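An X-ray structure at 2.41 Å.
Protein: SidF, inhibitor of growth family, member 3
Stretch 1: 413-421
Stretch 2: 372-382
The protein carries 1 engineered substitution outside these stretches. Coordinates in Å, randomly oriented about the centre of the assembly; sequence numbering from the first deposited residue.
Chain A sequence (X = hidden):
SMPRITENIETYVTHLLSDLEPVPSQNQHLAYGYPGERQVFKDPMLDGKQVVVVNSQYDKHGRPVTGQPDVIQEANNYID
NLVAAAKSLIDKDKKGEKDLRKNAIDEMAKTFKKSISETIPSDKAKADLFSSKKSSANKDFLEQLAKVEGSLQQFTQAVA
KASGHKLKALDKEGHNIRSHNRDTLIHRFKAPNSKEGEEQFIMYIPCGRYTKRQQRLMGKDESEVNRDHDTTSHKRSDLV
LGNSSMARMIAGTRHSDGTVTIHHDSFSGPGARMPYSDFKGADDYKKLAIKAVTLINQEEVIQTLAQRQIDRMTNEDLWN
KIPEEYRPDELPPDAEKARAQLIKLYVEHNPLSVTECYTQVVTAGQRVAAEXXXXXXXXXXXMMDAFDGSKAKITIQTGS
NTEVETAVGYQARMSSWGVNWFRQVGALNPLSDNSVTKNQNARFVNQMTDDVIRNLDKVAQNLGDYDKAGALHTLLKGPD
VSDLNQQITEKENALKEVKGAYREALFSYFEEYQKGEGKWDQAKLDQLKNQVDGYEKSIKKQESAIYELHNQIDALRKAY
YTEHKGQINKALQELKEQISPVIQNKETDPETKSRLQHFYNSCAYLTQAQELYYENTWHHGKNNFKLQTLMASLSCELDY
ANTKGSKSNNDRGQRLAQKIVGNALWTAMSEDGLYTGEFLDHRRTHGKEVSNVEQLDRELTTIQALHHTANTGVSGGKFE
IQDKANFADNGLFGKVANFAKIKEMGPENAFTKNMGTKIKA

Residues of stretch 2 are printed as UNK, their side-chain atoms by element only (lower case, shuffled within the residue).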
# COMPACT_ATOMS: atom_id res chain seq x y z
N ARG A 413 0.82 -9.76 11.07
CA ARG A 413 1.44 -10.73 10.23
C ARG A 413 2.34 -9.93 9.27
O ARG A 413 1.89 -9.02 8.57
CB ARG A 413 0.40 -11.55 9.45
CG ARG A 413 -0.79 -12.13 10.20
CD ARG A 413 -0.34 -13.43 10.70
NE ARG A 413 -1.40 -14.22 11.24
CZ ARG A 413 -1.64 -14.31 12.55
NH1 ARG A 413 -0.90 -13.61 13.39
NH2 ARG A 413 -2.61 -15.11 13.00
N MET A 414 3.61 -10.30 9.23
CA MET A 414 4.51 -9.54 8.49
C MET A 414 5.37 -10.47 7.72
O MET A 414 5.88 -11.41 8.32
CB MET A 414 5.38 -8.70 9.38
CG MET A 414 6.35 -7.99 8.44
SD MET A 414 7.32 -6.86 9.36
CE MET A 414 8.38 -6.12 8.17
N SER A 415 5.53 -10.20 6.41
CA SER A 415 6.51 -10.93 5.57
C SER A 415 7.47 -9.99 4.87
O SER A 415 7.17 -8.84 4.68
CB SER A 415 5.83 -11.84 4.53
OG SER A 415 4.99 -11.11 3.65
N SER A 416 8.63 -10.45 4.46
CA SER A 416 9.51 -9.54 3.80
C SER A 416 10.31 -10.28 2.77
O SER A 416 11.28 -10.96 3.10
CB SER A 416 10.40 -8.91 4.82
OG SER A 416 11.23 -7.97 4.19
N TRP A 417 9.89 -10.19 1.51
CA TRP A 417 10.62 -10.92 0.48
C TRP A 417 10.89 -9.97 -0.61
O TRP A 417 9.94 -9.43 -1.23
CB TRP A 417 9.77 -12.01 -0.12
CG TRP A 417 9.57 -13.26 0.67
CD1 TRP A 417 10.52 -14.27 0.94
CD2 TRP A 417 8.32 -13.76 1.23
NE1 TRP A 417 9.95 -15.29 1.66
CE2 TRP A 417 8.63 -15.06 1.85
CE3 TRP A 417 7.04 -13.29 1.28
CZ2 TRP A 417 7.68 -15.81 2.50
CZ3 TRP A 417 6.07 -14.05 1.93
CH2 TRP A 417 6.38 -15.27 2.54
N GLY A 418 12.19 -9.83 -0.92
CA GLY A 418 12.68 -8.76 -1.78
C GLY A 418 12.30 -8.89 -3.24
O GLY A 418 11.95 -10.01 -3.71
N VAL A 419 12.43 -7.79 -3.98
CA VAL A 419 12.07 -7.82 -5.36
C VAL A 419 13.16 -7.21 -6.29
O VAL A 419 13.13 -7.38 -7.52
CB VAL A 419 10.67 -7.14 -5.32
CG1 VAL A 419 10.69 -5.75 -5.75
CG2 VAL A 419 9.49 -8.02 -5.65
N ASN A 420 14.12 -6.48 -5.74
CA ASN A 420 15.09 -5.80 -6.60
C ASN A 420 16.24 -6.78 -6.94
O ASN A 420 16.13 -7.98 -6.77
CB ASN A 420 15.63 -4.54 -5.94
CG ASN A 420 16.50 -4.88 -4.73
OD1 ASN A 420 16.92 -4.00 -3.96
ND2 ASN A 420 16.77 -6.16 -4.55
N TRP A 421 17.32 -6.28 -7.50
CA TRP A 421 18.35 -7.15 -8.03
C TRP A 421 19.05 -7.89 -6.90
O TRP A 421 19.70 -8.90 -7.10
CB TRP A 421 19.29 -6.32 -8.86
CG TRP A 421 20.34 -7.13 -9.62
CD1 TRP A 421 20.21 -7.79 -10.84
CD2 TRP A 421 21.70 -7.42 -9.18
NE1 TRP A 421 21.37 -8.45 -11.18
CE2 TRP A 421 22.31 -8.22 -10.25
CE3 TRP A 421 22.46 -7.08 -8.07
CZ2 TRP A 421 23.63 -8.67 -10.17
CZ3 TRP A 421 23.80 -7.53 -8.01
CH2 TRP A 421 24.35 -8.30 -9.03
N UNK A 372 19.12 1.75 4.60
CA UNK A 372 18.49 1.34 5.86
C UNK A 372 17.31 0.36 5.68
O UNK A 372 16.32 0.34 6.45
o UNK A 372 20.15 3.18 7.86
c UNK A 372 18.13 2.58 6.71
c UNK A 372 19.34 3.46 6.97
n UNK A 372 19.50 4.50 6.16
N UNK A 373 17.45 -0.48 4.66
CA UNK A 373 16.51 -1.50 4.39
C UNK A 373 16.50 -2.52 5.52
O UNK A 373 15.46 -3.11 5.82
n UNK A 373 15.67 -2.42 -0.19
c UNK A 373 16.76 -2.12 3.03
o UNK A 373 17.79 -1.71 0.08
c UNK A 373 16.24 -1.28 1.88
c UNK A 373 16.63 -1.82 0.50
N UNK A 374 17.60 -2.64 6.24
CA UNK A 374 17.62 -3.62 7.32
C UNK A 374 16.74 -3.16 8.48
O UNK A 374 15.94 -3.95 8.99
c UNK A 374 20.04 -6.04 8.97
n UNK A 374 20.64 -6.42 11.49
c UNK A 374 19.06 -4.03 7.73
c UNK A 374 19.16 -4.81 9.05
c UNK A 374 21.10 -6.16 10.08
N UNK A 375 16.84 -1.88 8.84
CA UNK A 375 15.95 -1.33 9.90
C UNK A 375 14.50 -1.30 9.46
O UNK A 375 13.60 -1.62 10.23
c UNK A 375 18.97 -0.25 10.30
c UNK A 375 17.70 0.01 11.17
o UNK A 375 19.16 0.36 9.21
c UNK A 375 16.41 0.05 10.35
o UNK A 375 19.80 -1.06 10.74
N UNK A 376 14.27 -0.97 8.20
CA UNK A 376 12.87 -0.89 7.69
C UNK A 376 12.22 -2.20 7.87
O UNK A 376 10.99 -2.29 8.04
n UNK A 376 12.20 0.78 3.80
c UNK A 376 12.81 -0.54 6.21
c UNK A 376 13.37 0.81 5.88
o UNK A 376 14.30 1.58 3.76
c UNK A 376 13.32 1.09 4.39
N UNK A 377 13.03 -3.25 7.88
CA UNK A 377 12.51 -4.57 8.16
C UNK A 377 12.44 -4.70 9.66
O UNK A 377 11.38 -4.93 10.23
c UNK A 377 13.36 -5.68 7.52
c UNK A 377 13.91 -8.84 9.55
c UNK A 377 11.96 -7.71 7.97
c UNK A 377 14.12 -7.60 8.94
c UNK A 377 13.15 -7.03 8.15
c UNK A 377 12.71 -9.53 9.35
c UNK A 377 11.74 -8.95 8.54
N UNK A 378 13.58 -4.52 10.30
CA UNK A 378 13.71 -4.86 11.71
C UNK A 378 12.84 -4.05 12.68
O UNK A 378 12.19 -4.64 13.54
o UNK A 378 17.74 -7.17 11.80
c UNK A 378 15.16 -4.88 12.13
c UNK A 378 15.62 -6.29 12.38
o UNK A 378 17.68 -5.78 13.53
c UNK A 378 17.12 -6.41 12.58
N UNK A 379 12.75 -2.73 12.50
CA UNK A 379 11.99 -1.89 13.42
C UNK A 379 10.49 -2.08 13.30
O UNK A 379 9.75 -1.94 14.28
c UNK A 379 15.29 1.69 14.10
c UNK A 379 14.69 -0.96 13.85
c UNK A 379 12.31 -0.44 13.17
c UNK A 379 15.96 -0.58 14.26
c UNK A 379 16.23 0.73 14.36
c UNK A 379 14.01 1.33 13.76
o UNK A 379 17.44 1.08 14.75
c UNK A 379 13.69 -0.01 13.60
N UNK A 380 10.05 -2.37 12.08
CA UNK A 380 8.63 -2.37 11.82
C UNK A 380 8.15 -3.71 12.32
O UNK A 380 7.18 -3.79 13.10
c UNK A 380 6.91 -2.57 9.99
c UNK A 380 8.31 -2.13 10.32
c UNK A 380 8.52 -0.67 9.92
N UNK A 381 8.87 -4.77 11.95
CA UNK A 381 8.55 -6.11 12.44
C UNK A 381 8.53 -6.21 13.99
O UNK A 381 7.69 -6.86 14.56
n UNK A 381 11.07 -8.45 14.95
n UNK A 381 9.92 -9.67 16.50
c UNK A 381 9.44 -7.14 11.74
c UNK A 381 10.08 -8.18 12.62
c UNK A 381 9.16 -9.33 12.90
n UNK A 381 9.19 -9.68 14.32
c UNK A 381 10.06 -9.26 15.25
N UNK A 382 9.40 -5.48 14.66
CA UNK A 382 9.43 -5.50 16.12
C UNK A 382 8.24 -4.73 16.73
O UNK A 382 7.58 -5.21 17.70
c UNK A 382 10.91 -4.48 17.99
o UNK A 382 12.73 -4.35 19.56
n UNK A 382 13.18 -3.70 17.42
c UNK A 382 12.35 -4.16 18.39
c UNK A 382 10.78 -4.94 16.56

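Position 372 carries two side-chain carbons, the second bonded to one oxygen and one nitrogen, and lies out of reach of stretch 1; this short amide is Asn-372, the residue just before the helix. Position 373 has three carbons, the third bearing an oxygen and a nitrogen, one carbon more than its neighbour, and its CA-to-CB bond points toward stretch 1, where the side chain lies near that of Asn-420. It is Gln-373, a loose neighbour rather than a bonded partner. At 374, four carbons in a row end in a nitrogen, far from the strand: Lys-374. Position 375 shows three carbons, the third with two oxygens, also out of reach, and is Glu-375. Position 376 repeats the pattern of three carbons ending in one oxygen and one nitrogen; its CB points sideways and it makes no contact. This is Gln-376.

Position 377 has one carbon followed by a ring of six carbons without a polar atom. The ring approaches Ser-416 and Met-414, both obliquely, and identifies Phe-377. Its CD1 lies 3.7 Å from CB of Ser-416 and 3.9 Å from CE of Met-414. Position 378 has three carbons, the third with two oxygens, and points away from the strand; it is Glu-378, whose OE2 accepts a hydrogen bond from NZ of Lys-374 at 3.0 Å, a salt bridge spanning one helical turn. At 379 a carbon leads to a six-carbon ring bearing one oxygen, beyond reach of stretch 1: Tyr-379.

Position 380 has three carbons, two branching from the first; its CA-to-CB bond points toward the strand and a branch meets Met-414. It is Val-380, with CG1 4.3 Å from CE of Met-414. At 381 CB lies 3.2 Å from SD of Met-414; three carbons, a nitrogen, then a carbon carrying two more nitrogens make the guanidinium side chain of Arg-381. Its end leads away, and NE and NH2 are hydrogen-bonded elsewhere in the structure. Position 382, with three carbons and a terminal oxygen and nitrogen, points away: Gln-382.

The helix runs nearly antiparallel to strand 413-416, at 170°, with the axes 9.5 Å apart at closest approach. No hydrogen bond crosses between the stretches, so the contact rests on packing. Met-414, extended with all three chi angles t, reaches Phe-377, Val-380 and Arg-381, residues brought together by the helical repeat. Ser-416 adds its CB against the phenyl ring, whereas Ser-415 between them points away, in the usual alternation of a strand.

Stretch 2 (372-382) NQKEQFEYVRQ
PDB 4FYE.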